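Local coordinates for protein ADP-ribosylating toxin CARDS (Mycoplasma pneumoniae, PDB 4TLV) that acts as a mono-ADP-ribosylating and vacuolating toxin that transfers ADP-ribose from NAD(+) to target proteins and damages respiratory epithelium, at residues 214-219 with 254-259; 275-280 with 425-430; 288-293 with 313-318. One frame throughout, in Å; residues are numbered along the deposited sequence.

Contact 1. Residues 214-219 with 254-259; sequences AASVAD and IDNYNL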
loop_
_atom_site.group_PDB
_atom_site.type_symbol
_atom_site.label_atom_id
_atom_site.label_comp_id
_atom_site.label_asym_id
_atom_site.label_seq_id
_atom_site.Cartn_x
_atom_site.Cartn_y
_atom_site.Cartn_z
ATOM N N ALA A 214 -0.872 -23.004 9.398
ATOM C CA ALA A 214 -1.545 -22.051 10.282
ATOM C C ALA A 214 -0.883 -20.674 10.322
ATOM O O ALA A 214 0.293 -20.517 9.963
ATOM C CB ALA A 214 -1.649 -22.617 11.684
ATOM N N ALA A 215 -1.647 -19.691 10.796
ATOM C CA ALA A 215 -1.196 -18.300 10.878
ATOM C C ALA A 215 -1.631 -17.668 12.188
ATOM O O ALA A 215 -2.537 -18.165 12.856
ATOM C CB ALA A 215 -1.735 -17.493 9.702
ATOM N N SER A 216 -0.957 -16.588 12.570
ATOM C CA SER A 216 -1.358 -15.781 13.709
ATOM C C SER A 216 -1.444 -14.331 13.223
ATOM O O SER A 216 -0.662 -13.908 12.373
ATOM C CB SER A 216 -0.366 -15.912 14.863
ATOM O OG SER A 216 -0.370 -17.232 15.392
ATOM N N VAL A 217 -2.428 -13.601 13.735
ATOM C CA VAL A 217 -2.710 -12.254 13.266
ATOM C C VAL A 217 -3.007 -11.401 14.472
ATOM O O VAL A 217 -3.831 -11.778 15.314
ATOM C CB VAL A 217 -3.980 -12.204 12.378
ATOM C CG1 VAL A 217 -4.189 -10.793 11.825
ATOM C CG2 VAL A 217 -3.904 -13.210 11.251
ATOM N N ALA A 218 -2.344 -10.257 14.567
ATOM C CA ALA A 218 -2.714 -9.287 15.580
ATOM C C ALA A 218 -3.820 -8.363 15.037
ATOM O O ALA A 218 -3.695 -7.794 13.947
ATOM C CB ALA A 218 -1.496 -8.484 16.018
ATOM N N ASP A 219 -4.900 -8.225 15.800
ATOM C CA ASP A 219 -5.989 -7.305 15.459
ATOM C C ASP A 219 -5.601 -5.914 15.974
ATOM O O ASP A 219 -5.526 -5.700 17.188
ATOM C CB ASP A 219 -7.282 -7.780 16.131
ATOM C CG ASP A 219 -8.466 -6.906 15.821
ATOM O OD1 ASP A 219 -8.276 -5.751 15.382
ATOM O OD2 ASP A 219 -9.607 -7.389 16.009
ATOM N N ILE A 254 -4.840 -11.199 19.711
ATOM C CA ILE A 254 -4.147 -12.053 18.743
ATOM C C ILE A 254 -5.025 -13.258 18.421
ATOM O O ILE A 254 -5.570 -13.898 19.314
ATOM C CB ILE A 254 -2.730 -12.501 19.214
ATOM C CG1 ILE A 254 -1.700 -11.388 19.002
ATOM C CG2 ILE A 254 -2.239 -13.688 18.387
ATOM C CD1 ILE A 254 -1.843 -10.211 19.892
ATOM N N ASP A 255 -5.215 -13.521 17.137
ATOM C CA ASP A 255 -5.988 -14.673 16.691
ATOM C C ASP A 255 -5.111 -15.659 15.944
ATOM O O ASP A 255 -4.196 -15.259 15.230
ATOM C CB ASP A 255 -7.112 -14.231 15.769
ATOM C CG ASP A 255 -8.171 -13.427 16.494
ATOM O OD1 ASP A 255 -8.962 -14.033 17.242
ATOM O OD2 ASP A 255 -8.195 -12.190 16.330
ATOM N N ASN A 256 -5.397 -16.949 16.113
ATOM C CA ASN A 256 -4.737 -17.998 15.336
ATOM C C ASN A 256 -5.737 -18.668 14.402
ATOM O O ASN A 256 -6.864 -18.970 14.806
ATOM C CB ASN A 256 -4.144 -19.062 16.271
ATOM C CG ASN A 256 -3.266 -18.468 17.356
ATOM O OD1 ASN A 256 -2.259 -17.699 16.960
ATOM N ND2 ASN A 256 -3.500 -18.695 18.544
ATOM N N TYR A 257 -5.328 -18.910 13.164
ATOM C CA TYR A 257 -6.191 -19.538 12.181
ATOM C C TYR A 257 -5.436 -20.557 11.352
ATOM O O TYR A 257 -4.260 -20.356 11.010
ATOM C CB TYR A 257 -6.730 -18.511 11.187
ATOM C CG TYR A 257 -7.435 -17.298 11.767
ATOM C CD1 TYR A 257 -8.761 -17.368 12.200
ATOM C CD2 TYR A 257 -6.783 -16.062 11.832
ATOM C CE1 TYR A 257 -9.415 -16.234 12.715
ATOM C CE2 TYR A 257 -7.422 -14.930 12.339
ATOM C CZ TYR A 257 -8.740 -15.022 12.772
ATOM O OH TYR A 257 -9.368 -13.896 13.262
ATOM N N ASN A 258 -6.117 -21.636 10.993
ATOM C CA ASN A 258 -5.645 -22.449 9.890
ATOM C C ASN A 258 -5.698 -21.582 8.644
ATOM O O ASN A 258 -6.565 -20.710 8.521
ATOM C CB ASN A 258 -6.508 -23.706 9.739
ATOM C CG ASN A 258 -6.245 -24.711 10.844
ATOM O OD1 ASN A 258 -5.102 -24.859 11.295
ATOM N ND2 ASN A 258 -7.288 -25.397 11.295
ATOM N N LEU A 259 -4.777 -21.820 7.720
ATOM C CA LEU A 259 -4.614 -20.966 6.552
ATOM C C LEU A 259 -5.884 -20.802 5.726
ATOM O O LEU A 259 -6.156 -19.720 5.198
ATOM C CB LEU A 259 -3.459 -21.481 5.680
ATOM C CG LEU A 259 -2.795 -20.487 4.730
ATOM C CD1 LEU A 259 -2.544 -19.153 5.442
ATOM C CD2 LEU A 259 -1.480 -21.038 4.166
HETATM O O HOH W 1 -6.638 -10.972 14.730
HETATM O O HOH W 2 -9.882 -10.356 15.599
#

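Contact 2. Residues 275-280 with 425-430; sequences TPVYLR and CTTHAQ. With ACT (acetate ion), chain M.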
loop_
_atom_site.group_PDB
_atom_site.type_symbol
_atom_site.label_atom_id
_atom_site.label_comp_id
_atom_site.label_asym_id
_atom_site.label_seq_id
_atom_site.Cartn_x
_atom_site.Cartn_y
_atom_site.Cartn_z
ATOM N N THR A 275 -18.470 8.253 8.552
ATOM C CA THR A 275 -18.136 9.569 9.082
ATOM C C THR A 275 -18.048 10.624 7.983
ATOM O O THR A 275 -17.257 10.483 7.042
ATOM C CB THR A 275 -16.766 9.542 9.816
ATOM O OG1 THR A 275 -15.744 9.097 8.911
ATOM C CG2 THR A 275 -16.794 8.582 11.002
ATOM N N PRO A 276 -18.846 11.693 8.097
ATOM C CA PRO A 276 -18.590 12.863 7.249
ATOM C C PRO A 276 -17.341 13.577 7.768
ATOM O O PRO A 276 -16.862 13.259 8.859
ATOM C CB PRO A 276 -19.832 13.731 7.479
ATOM C CG PRO A 276 -20.265 13.366 8.873
ATOM C CD PRO A 276 -20.068 11.864 8.905
ATOM N N VAL A 277 -16.820 14.530 7.000
ATOM C CA VAL A 277 -15.574 15.191 7.342
ATOM C C VAL A 277 -15.766 16.705 7.369
ATOM O O VAL A 277 -16.205 17.303 6.378
ATOM C CB VAL A 277 -14.463 14.851 6.322
ATOM C CG1 VAL A 277 -13.159 15.542 6.713
ATOM C CG2 VAL A 277 -14.276 13.309 6.235
ATOM N N TYR A 278 -15.424 17.304 8.507
ATOM C CA TYR A 278 -15.552 18.747 8.732
ATOM C C TYR A 278 -14.199 19.409 8.920
ATOM O O TYR A 278 -13.392 18.957 9.722
ATOM C CB TYR A 278 -16.373 19.009 9.993
ATOM C CG TYR A 278 -17.839 18.685 9.871
ATOM C CD1 TYR A 278 -18.288 17.375 9.919
ATOM C CD2 TYR A 278 -18.774 19.697 9.731
ATOM C CE1 TYR A 278 -19.631 17.080 9.820
ATOM C CE2 TYR A 278 -20.125 19.420 9.636
ATOM C CZ TYR A 278 -20.547 18.108 9.674
ATOM O OH TYR A 278 -21.883 17.836 9.577
ATOM N N LEU A 279 -13.970 20.497 8.191
ATOM C CA LEU A 279 -12.730 21.246 8.291
ATOM C C LEU A 279 -13.009 22.693 8.694
ATOM O O LEU A 279 -14.074 23.234 8.401
ATOM C CB LEU A 279 -11.982 21.206 6.958
ATOM C CG LEU A 279 -11.671 19.782 6.494
ATOM C CD1 LEU A 279 -12.431 19.492 5.225
ATOM C CD2 LEU A 279 -10.182 19.556 6.312
ATOM N N ARG A 280 -12.042 23.310 9.358
ATOM C CA ARG A 280 -12.173 24.695 9.798
ATOM C C ARG A 280 -10.957 25.505 9.352
ATOM O O ARG A 280 -9.815 25.046 9.450
ATOM C CB ARG A 280 -12.362 24.758 11.320
ATOM C CG ARG A 280 -12.649 26.150 11.879
ATOM C CD ARG A 280 -13.184 26.055 13.308
ATOM N NE ARG A 280 -14.515 25.456 13.334
ATOM C CZ ARG A 280 -15.096 24.944 14.415
ATOM N NH1 ARG A 280 -14.458 24.948 15.584
ATOM N NH2 ARG A 280 -16.314 24.428 14.323
ATOM N N CYS A 425 -20.347 17.222 17.164
ATOM C CA CYS A 425 -21.073 17.957 16.128
ATOM C C CYS A 425 -20.295 18.108 14.815
ATOM O O CYS A 425 -20.791 18.718 13.864
ATOM C CB CYS A 425 -21.489 19.339 16.640
ATOM S SG CYS A 425 -22.889 19.323 17.793
ATOM N N THR A 426 -19.079 17.569 14.761
ATOM C CA THR A 426 -18.293 17.647 13.532
ATOM C C THR A 426 -17.777 16.270 13.072
ATOM O O THR A 426 -18.564 15.343 12.863
ATOM C CB THR A 426 -17.162 18.706 13.622
ATOM O OG1 THR A 426 -16.376 18.509 14.803
ATOM C CG2 THR A 426 -17.752 20.122 13.651
ATOM N N THR A 427 -16.470 16.138 12.901
ATOM C CA THR A 427 -15.905 14.871 12.445
ATOM C C THR A 427 -15.812 13.887 13.600
ATOM O O THR A 427 -15.262 14.216 14.642
ATOM C CB THR A 427 -14.492 15.075 11.893
ATOM O OG1 THR A 427 -14.515 16.151 10.953
ATOM C CG2 THR A 427 -13.988 13.787 11.210
ATOM N N HIS A 428 -16.321 12.675 13.424
ATOM C CA HIS A 428 -16.163 11.696 14.496
ATOM C C HIS A 428 -14.736 11.166 14.569
ATOM O O HIS A 428 -13.999 11.210 13.586
ATOM C CB HIS A 428 -17.224 10.614 14.425
ATOM C CG HIS A 428 -18.586 11.117 14.816
ATOM N ND1 HIS A 428 -19.780 10.488 14.927
ATOM C CD2 HIS A 428 -18.814 12.436 15.151
ATOM C CE1 HIS A 428 -20.701 11.434 15.319
ATOM N NE2 HIS A 428 -20.093 12.599 15.448
ATOM N N ALA A 429 -14.342 10.707 15.751
ATOM C CA ALA A 429 -12.925 10.547 16.065
ATOM C C ALA A 429 -12.223 9.522 15.175
ATOM O O ALA A 429 -11.031 9.660 14.880
ATOM C CB ALA A 429 -12.747 10.166 17.547
ATOM N N GLN A 430 -12.944 8.486 14.752
ATOM C CA GLN A 430 -12.261 7.415 14.019
ATOM C C GLN A 430 -11.820 7.842 12.621
ATOM O O GLN A 430 -10.953 7.214 12.028
ATOM C CB GLN A 430 -13.086 6.122 13.971
ATOM C CG GLN A 430 -14.277 6.171 13.036
ATOM C CD GLN A 430 -15.023 4.863 13.054
ATOM O OE1 GLN A 430 -15.055 4.184 11.917
ATOM N NE2 GLN A 430 -15.545 4.451 14.100
HETATM C C ACT M . -16.910 11.498 18.618
HETATM O O ACT M . -16.346 10.672 17.860
HETATM O OXT ACT M . -17.791 11.050 19.389
HETATM C CH3 ACT M . -16.547 12.952 18.611
HETATM O O HOH W 3 -17.810 11.987 11.226
#

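Contact 3. Residues 288-293 with 313-318; sequences FMLQAD and TIFFWD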
loop_
_atom_site.group_PDB
_atom_site.type_symbol
_atom_site.label_atom_id
_atom_site.label_comp_id
_atom_site.label_asym_id
_atom_site.label_seq_id
_atom_site.Cartn_x
_atom_site.Cartn_y
_atom_site.Cartn_z
ATOM N N PHE A 288 -16.379 23.919 7.113
ATOM C CA PHE A 288 -16.820 23.326 5.861
ATOM C C PHE A 288 -16.962 21.823 5.969
ATOM O O PHE A 288 -16.258 21.172 6.738
ATOM C CB PHE A 288 -15.803 23.583 4.750
ATOM C CG PHE A 288 -15.515 25.040 4.496
ATOM C CD1 PHE A 288 -14.527 25.696 5.208
ATOM C CD2 PHE A 288 -16.220 25.741 3.536
ATOM C CE1 PHE A 288 -14.251 27.038 4.974
ATOM C CE2 PHE A 288 -15.947 27.085 3.296
ATOM C CZ PHE A 288 -14.956 27.729 4.017
ATOM N N MET A 289 -17.842 21.279 5.145
ATOM C CA MET A 289 -17.934 19.845 4.967
ATOM C C MET A 289 -17.251 19.474 3.660
ATOM O O MET A 289 -17.497 20.087 2.615
ATOM C CB MET A 289 -19.387 19.405 4.914
ATOM C CG MET A 289 -20.115 19.548 6.239
ATOM S SD MET A 289 -21.862 19.207 6.024
ATOM C CE MET A 289 -22.427 20.662 5.162
ATOM N N LEU A 290 -16.400 18.459 3.733
ATOM C CA LEU A 290 -15.784 17.877 2.556
ATOM C C LEU A 290 -16.832 17.095 1.775
ATOM O O LEU A 290 -17.586 16.313 2.367
ATOM C CB LEU A 290 -14.671 16.931 2.994
ATOM C CG LEU A 290 -13.845 16.299 1.882
ATOM C CD1 LEU A 290 -13.034 17.388 1.148
ATOM C CD2 LEU A 290 -12.924 15.243 2.482
ATOM N N GLN A 291 -16.889 17.295 0.458
ATOM C CA GLN A 291 -17.820 16.538 -0.372
ATOM C C GLN A 291 -17.175 16.189 -1.711
ATOM O O GLN A 291 -16.201 16.815 -2.109
ATOM C CB GLN A 291 -19.118 17.338 -0.585
ATOM C CG GLN A 291 -19.902 17.536 0.700
ATOM C CD GLN A 291 -21.188 18.266 0.506
ATOM O OE1 GLN A 291 -21.515 18.678 -0.600
ATOM N NE2 GLN A 291 -21.941 18.435 1.592
ATOM N N ALA A 292 -17.701 15.183 -2.402
ATOM C CA ALA A 292 -17.121 14.795 -3.691
ATOM C C ALA A 292 -18.155 14.169 -4.614
ATOM O O ALA A 292 -19.159 13.624 -4.163
ATOM C CB ALA A 292 -15.897 13.858 -3.499
ATOM N N ASP A 293 -17.913 14.248 -5.919
ATOM C CA ASP A 293 -18.913 13.808 -6.890
ATOM C C ASP A 293 -18.281 12.864 -7.902
ATOM O O ASP A 293 -17.455 13.285 -8.698
ATOM C CB ASP A 293 -19.506 15.020 -7.623
ATOM C CG ASP A 293 -20.684 14.641 -8.543
ATOM O OD1 ASP A 293 -20.784 13.466 -8.955
ATOM O OD2 ASP A 293 -21.519 15.516 -8.845
ATOM N N THR A 313 -20.735 12.272 0.750
ATOM C CA THR A 313 -20.317 12.973 1.954
ATOM C C THR A 313 -19.544 12.094 2.929
ATOM O O THR A 313 -18.979 12.604 3.887
ATOM C CB THR A 313 -21.536 13.548 2.708
ATOM O OG1 THR A 313 -22.333 12.471 3.224
ATOM C CG2 THR A 313 -22.409 14.407 1.791
ATOM N N ILE A 314 -19.543 10.783 2.712
ATOM C CA ILE A 314 -18.881 9.888 3.661
ATOM C C ILE A 314 -17.513 9.438 3.152
ATOM O O ILE A 314 -17.397 8.892 2.055
ATOM C CB ILE A 314 -19.737 8.641 3.984
ATOM C CG1 ILE A 314 -21.131 9.049 4.508
ATOM C CG2 ILE A 314 -18.967 7.690 4.939
ATOM C CD1 ILE A 314 -21.124 9.980 5.765
ATOM N N PHE A 315 -16.487 9.660 3.970
ATOM C CA PHE A 315 -15.115 9.309 3.619
ATOM C C PHE A 315 -14.480 8.481 4.724
ATOM O O PHE A 315 -14.939 8.500 5.865
ATOM C CB PHE A 315 -14.252 10.560 3.389
ATOM C CG PHE A 315 -14.749 11.443 2.266
ATOM C CD1 PHE A 315 -15.779 12.346 2.490
ATOM C CD2 PHE A 315 -14.195 11.364 1.001
ATOM C CE1 PHE A 315 -16.253 13.160 1.475
ATOM C CE2 PHE A 315 -14.665 12.177 -0.033
ATOM C CZ PHE A 315 -15.701 13.079 0.211
ATOM N N PHE A 316 -13.425 7.751 4.373
ATOM C CA PHE A 316 -12.598 7.098 5.375
ATOM C C PHE A 316 -11.137 7.177 4.973
ATOM O O PHE A 316 -10.812 7.310 3.791
ATOM C CB PHE A 316 -13.043 5.644 5.615
ATOM C CG PHE A 316 -12.953 4.758 4.399
ATOM C CD1 PHE A 316 -11.759 4.116 4.085
ATOM C CD2 PHE A 316 -14.073 4.506 3.617
ATOM C CE1 PHE A 316 -11.674 3.274 2.976
ATOM C CE2 PHE A 316 -14.000 3.657 2.508
ATOM C CZ PHE A 316 -12.789 3.051 2.185
ATOM N N TRP A 317 -10.261 7.103 5.968
ATOM C CA TRP A 317 -8.828 7.144 5.754
ATOM C C TRP A 317 -8.355 5.714 6.014
ATOM O O TRP A 317 -8.603 5.174 7.094
ATOM C CB TRP A 317 -8.210 8.125 6.753
ATOM C CG TRP A 317 -6.723 8.378 6.610
ATOM C CD1 TRP A 317 -6.002 8.447 5.453
ATOM C CD2 TRP A 317 -5.808 8.626 7.673
ATOM N NE1 TRP A 317 -4.668 8.693 5.739
ATOM C CE2 TRP A 317 -4.533 8.823 7.096
ATOM C CE3 TRP A 317 -5.939 8.699 9.068
ATOM C CZ2 TRP A 317 -3.395 9.064 7.867
ATOM C CZ3 TRP A 317 -4.818 8.956 9.826
ATOM C CH2 TRP A 317 -3.556 9.131 9.224
ATOM N N ASP A 318 -7.705 5.097 5.029
ATOM C CA ASP A 318 -7.304 3.685 5.149
ATOM C C ASP A 318 -5.805 3.480 5.420
ATOM O O ASP A 318 -5.042 4.435 5.506
ATOM C CB ASP A 318 -7.778 2.858 3.930
ATOM C CG ASP A 318 -6.969 3.140 2.652
ATOM O OD1 ASP A 318 -5.833 3.656 2.717
ATOM O OD2 ASP A 318 -7.480 2.817 1.561
HETATM O O HOH W 4 -18.350 15.102 4.631
#

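Contact 1. Residues 214-219 with 254-259
Ala-215 and Tyr-257, and two residues along Val-217 and Asp-255, form the hydrogen-bonded pairs of an antiparallel ladder between two strands whose axes come within 4.6 Å. Each pair is joined by two N-H...O bonds; the shortest runs from Ala-215 N to Tyr-257 O at 2.7 Å. The straightest, Asp-255 N to Val-217 O, has 172° at the hydrogen. CA-H...O contacts fill the gaps, among them Asn-256 CA to Ala-215 O at 3.3 Å. Among side chains, Ser-216 OG donates to Asn-256 OD1; the modelled separation of 2.5 Å is very short, and its exact value is doubtful. Beside these two, Ile-254 CG1 lies against Ala-218. On the other face Val-217 CG2, anti to the carbonyl carbon and beside the backbone N, meets the edge of the Tyr-257 ring, 4.1 Å from CE2. Two waters meet at Asp-255 OD2: one also bonds Val-217 O, the other Asp-219 OD2, while Asp-255 OD1 forms a salt bridge with Lys-253. The ladder lies in the inferred NAD(+)-binding pocket region. Strand 214-219 is the middle of three, between 225-226 and 253-258, with helix 228-231 against Ser-216 and Ala-218 and helix 35-40 against Ala-215.

Contact 2. Residues 275-280 with 425-430
Tyr-278 and Thr-427 meet where the D2 beta-trefoil closes on itself: the chain leading into its first strand lies beside the loop that follows its last, 415-421. The bond between them runs from Tyr-278 N to Thr-427 OG1 at 2.9 Å, with 162° at the hydrogen. With chi1 at -50°, Thr-427 OG1 lies anti to its own carbonyl carbon, within bonding distance of Tyr-278 N, and the CG2 branch lies near Pro-276 O. The same hydroxyl makes a weak bond to Ile-421 O, so one side chain ties the loop to both the first and the last strand.

The Tyr-278 ring is covered on one face by loop backbone. Thr-426 CA makes a CH-pi contact 3.9 Å from the ring centroid, offset toward the rim, and Cys-425 O sits above the same face. Thr-426 CB packs on Tyr-278 CB at 3.7 Å, while its OG1 turns to Ile-421 O. Farther along, a water accepts from His-428 N at 2.7 Å and donates to Pro-276 O at 2.8 Å, bridging the two backbones. Thr-275 CG2 then lies 4.0 Å from both His-428 CB and Gln-430 CG.

Two further links lead away from the trefoil. The Gln-430 amide hydrogen-bonds Glu-273 N through OE1 and Glu-271 O through NE2, gripping the backbone of the KELED motif. An acetate ion, probably from the crystallisation liquor, accepts from Ala-429 N at 2.9 Å and is also hydrogen-bonded to His-163 ND1 of the mART domain. Within D2, strand 278-281 runs antiparallel between 287-293 and 415-421; Val-277 and Leu-279 pack on Leu-290, and Leu-279 also touches Leu-418 and Ile-420 of the last strand.

Contact 3. Residues 288-293 with 313-318
Leu-290 O and Thr-313 O are gripped by one water, which donates to each at 2.7 Å and so bridges two carbonyls 4.2 Å apart. No direct hydrogen bond joins the segments; the rest of the contact is mostly apolar. Its centre is the Phe-315 ring. The Leu-290 and Phe-315 side chains cross at about a right angle. Chi1 of -176° puts Leu-290 CG anti to the backbone N, 4.0 Å from Phe-315 CE1, and the CD2 branch lies over the middle of one face, a CH-pi contact 7° off the ring normal. Phe-315 CE1 lies 3.5 Å from the backbone oxygen Leu-290 O, and the methyl of Ala-292 abuts the edge near the ring plane, CB 3.8 Å from Phe-315 CZ.

Both segments belong to the beta-trefoil of D2, but to different sheets: strand 287-293 pairs with 278-281 and 298-303, whereas 315-317 pairs with 323-325, and the Phe-315 ring packs between them, against Leu-290 and Ala-292 of the first and Leu-325 of the second. Backbone bonding of Ala-292 to Gln-312 holds the chain close just before Thr-313. There Thr-313 CG2 rests beside the extended Gln-291 side chain, 4.1 Å from NE2, the two pointing the same way.

Overall arrangement
Contacts 2 and 3 belong to one trefoil, their centres about 9 Å apart, and 288-293 with 313-318 is nested inside the loop that 275-280 with 425-430 closes. They share a strand pair: Val-277 O lies 2.9 Å from Leu-290 N, a probable hydrogen bond, and Tyr-278 CE2 packs on Met-289 CG at 3.4 Å. Contact 1 lies earlier in the chain, in the region inferred to form the NAD(+)-binding pocket, with its centre about 33 Å from each of the others and its nearest atoms about 13 Å from contact 2. Strand 253-258 of contact 1 and strand 278-281 of contact 2 follow each other in the chain, joined by a loop that holds the solvent-exposed KELED motif.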